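Local coordinates for protein rutinosidase (Aspergillus niger, PDB 6I1A) that hydrolyses glycosidic bonds as a secreted rutinosidase of glycosyl hydrolase family 5 and may also act on cell-wall beta-1,3-glucans, at residues N23-G28 and G86-L91. Residues are numbered along the deposited sequence; the frame is centred on the assembly and turned at random.
Sequences NGVNLG and GGITVL. With EDO (1,2-ethanediol), chain L.
In one of its two modelled conformers V25 holds CG1 between its backbone N and carbonyl carbon (chi1 73°), and L91 holds CG anti to its carbonyl carbon, beside the backbone N. These torsions set the methyls, while the parallel V25/L91 pairing puts both side chains on one face of the sheet, their branches running alongside each other; in that conformer V25 CG1 is 3.9 Å from L91 CD2. I88 crosses V25 at about a right angle, while its tip CD1 reaches the G24 carbonyl O at 3.6 Å. Two backbone bonds join the segments: T89 N to N23 O, 3.0 Å and nearly straight (172°), and V25 N to V90 O, 3.1 Å, with the donor tilted 24° from the carbonyl plane. G24 CA comes within 3.0 Å of V90 O. At the edge, one water accepts from N23 N, donates to G87 O and lies 2.7 Å from T89 OG1. A 1,2-ethanediol, probably from crystallisation, takes N23 ND2 on O2 (2.8 Å) and donates from O1 to G86 O. G87, at positive phi, ends helix 77-85 in a Schellman motif and turns the chain into strand 90-95, which runs parallel to strand 22-26 as neighbouring strands of the TIM barrel. V25, L27, I88 and L91 meet the surrounding helices, with L83 of helix 77-85 on the first three and I80 on L91. The backbone bonds thus fix the parallel register and the aliphatic groups join strands to helix, at the cost of burying the V90 amide without a partner.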
ATOM      1  N   ASN A  23     -22.388   0.409 -15.243  1.00 17.53           N
ATOM      2  CA  ASN A  23     -21.248   1.322 -15.481  1.00 17.17           C
ATOM      3  C   ASN A  23     -21.824   2.730 -15.480  1.00 15.42           C
ATOM      4  O   ASN A  23     -22.803   3.032 -16.192  1.00 18.04           O
ATOM      5  CB  ASN A  23     -20.512   1.010 -16.792  1.00 18.41           C
ATOM      6  CG  ASN A  23     -19.835  -0.361 -16.761  1.00 20.58           C
ATOM      7  OD1 ASN A  23     -19.606  -0.920 -15.707  1.00 20.48           O
ATOM      8  ND2 ASN A  23     -19.516  -0.879 -17.943  1.00 23.45           N
ATOM      9  N   GLY A  24     -21.218   3.565 -14.673  1.00 12.86           N
ATOM     10  CA  GLY A  24     -21.690   4.915 -14.422  1.00 13.28           C
ATOM     11  C   GLY A  24     -20.644   5.979 -14.600  1.00 12.37           C
ATOM     12  O   GLY A  24     -19.483   5.761 -14.995  1.00 12.34           O
ATOM     13  N   VAL A  25     -21.053   7.182 -14.262  1.00 12.29           N
ATOM     14  CA  VAL A  25     -20.174   8.344 -14.166  0.60 12.15           C
ATOM     15  C   VAL A  25     -20.548   9.198 -12.948  1.00 11.81           C
ATOM     16  O   VAL A  25     -21.739   9.281 -12.578  1.00 12.19           O
ATOM     17  CB  VAL A  25     -20.230   9.123 -15.503  0.60 14.01           C
ATOM     18  CG1 VAL A  25     -21.529   9.874 -15.702  0.60 13.72           C
ATOM     19  CG2 VAL A  25     -19.038  10.030 -15.645  0.60 12.75           C
ATOM     20  N   ASN A  26     -19.550   9.899 -12.448  1.00 10.80           N
ATOM     21  CA  ASN A  26     -19.771  10.993 -11.494  1.00 11.03           C
ATOM     22  C   ASN A  26     -20.105  12.260 -12.236  1.00 12.20           C
ATOM     23  O   ASN A  26     -19.542  12.531 -13.304  1.00 13.84           O
ATOM     24  CB  ASN A  26     -18.544  11.270 -10.653  1.00 11.58           C
ATOM     25  CG  ASN A  26     -18.338  10.190  -9.605  1.00 11.85           C
ATOM     26  OD1 ASN A  26     -18.896  10.333  -8.498  1.00 12.00           O
ATOM     27  ND2 ASN A  26     -17.639   9.102  -9.941  1.00 11.03           N
ATOM     28  N   LEU A  27     -21.044  13.026 -11.687  1.00 12.42           N
ATOM     29  CA  LEU A  27     -21.292  14.410 -12.130  1.00 11.20           C
ATOM     30  C   LEU A  27     -20.546  15.319 -11.158  1.00 12.91           C
ATOM     31  O   LEU A  27     -21.169  16.172 -10.460  1.00 13.47           O
ATOM     32  CB  LEU A  27     -22.792  14.679 -12.236  1.00 12.58           C
ATOM     33  CG  LEU A  27     -23.620  13.787 -13.118  1.00 13.19           C
ATOM     34  CD1 LEU A  27     -25.069  14.228 -13.159  1.00 13.99           C
ATOM     35  CD2 LEU A  27     -23.065  13.685 -14.540  1.00 14.75           C
ATOM     36  N   GLY A  28     -19.238  15.167 -11.038  1.00 12.62           N
ATOM     37  CA  GLY A  28     -18.437  15.965 -10.138  1.00 12.67           C
ATOM     38  C   GLY A  28     -18.184  17.362 -10.646  1.00 13.41           C
ATOM     39  O   GLY A  28     -18.343  17.645 -11.831  1.00 14.72           O
ATOM     40  N   GLY A  86     -23.059   6.567 -24.662  1.00 16.56           N
ATOM     41  CA  GLY A  86     -21.841   5.789 -24.336  1.00 16.67           C
ATOM     42  C   GLY A  86     -22.115   4.583 -23.449  1.00 15.42           C
ATOM     43  O   GLY A  86     -21.125   3.939 -23.041  1.00 18.75           O
ATOM     44  N   GLY A  87     -23.358   4.238 -23.091  1.00 16.21           N
ATOM     45  CA  GLY A  87     -23.729   3.062 -22.300  1.00 17.13           C
ATOM     46  C   GLY A  87     -23.831   3.340 -20.769  1.00 15.81           C
ATOM     47  O   GLY A  87     -23.886   2.352 -20.021  1.00 16.83           O
ATOM     48  N   ILE A  88     -23.817   4.592 -20.373  1.00 14.26           N
ATOM     49  CA  ILE A  88     -23.935   4.918 -18.925  1.00 14.70           C
ATOM     50  C   ILE A  88     -25.346   4.565 -18.450  1.00 15.43           C
ATOM     51  O   ILE A  88     -26.356   4.988 -19.082  1.00 16.07           O
ATOM     52  CB  ILE A  88     -23.588   6.379 -18.667  1.00 13.96           C
ATOM     53  CG1 ILE A  88     -22.113   6.646 -18.984  1.00 14.67           C
ATOM     54  CG2 ILE A  88     -23.941   6.876 -17.275  1.00 13.52           C
ATOM     55  CD1 ILE A  88     -21.147   5.798 -18.148  1.00 16.12           C
ATOM     56  N   THR A  89     -25.415   3.899 -17.294  1.00 13.86           N
ATOM     57  CA  THR A  89     -26.703   3.552 -16.663  1.00 14.00           C
ATOM     58  C   THR A  89     -26.766   3.955 -15.181  1.00 14.09           C
ATOM     59  O   THR A  89     -27.817   3.732 -14.549  1.00 13.53           O
ATOM     60  CB  THR A  89     -26.986   2.066 -16.724  1.00 15.56           C
ATOM     61  OG1 THR A  89     -25.983   1.338 -16.048  1.00 15.94           O
ATOM     62  CG2 THR A  89     -27.100   1.572 -18.150  1.00 16.00           C
ATOM     63  N   VAL A  90     -25.728   4.588 -14.630  1.00 13.33           N
ATOM     64  CA  VAL A  90     -25.708   5.051 -13.218  1.00 12.75           C
ATOM     65  C   VAL A  90     -25.108   6.437 -13.171  1.00 11.96           C
ATOM     66  O   VAL A  90     -24.068   6.671 -13.856  1.00 13.16           O
ATOM     67  CB  VAL A  90     -24.860   4.105 -12.364  1.00 13.81           C
ATOM     68  CG1 VAL A  90     -24.753   4.599 -10.934  1.00 15.07           C
ATOM     69  CG2 VAL A  90     -25.419   2.702 -12.415  1.00 14.02           C
ATOM     70  N   LEU A  91     -25.694   7.335 -12.404  1.00 10.99           N
ATOM     71  CA  LEU A  91     -25.139   8.663 -12.151  1.00 12.34           C
ATOM     72  C   LEU A  91     -24.832   8.778 -10.681  1.00 13.01           C
ATOM     73  O   LEU A  91     -25.760   8.632  -9.866  1.00 13.36           O
ATOM     74  CB  LEU A  91     -26.079   9.790 -12.581  1.00 13.16           C
ATOM     75  CG  LEU A  91     -26.523   9.791 -14.051  1.00 13.15           C
ATOM     76  CD1 LEU A  91     -27.596  10.826 -14.312  1.00 13.69           C
ATOM     77  CD2 LEU A  91     -25.346   9.982 -14.971  1.00 14.20           C
TER
HETATM   78  C1  EDO L 410     -20.122   2.704 -20.379  1.00 23.57           C
HETATM   79  O1  EDO L 410     -19.641   3.907 -20.810  1.00 20.23           O
HETATM   80  C2  EDO L 410     -19.569   1.538 -21.077  1.00 24.83           C
HETATM   81  O2  EDO L 410     -20.019   0.341 -20.403  1.00 28.76           O
HETATM   82  O   HOH W   1     -24.045   0.267 -17.674  1.00 24.47           O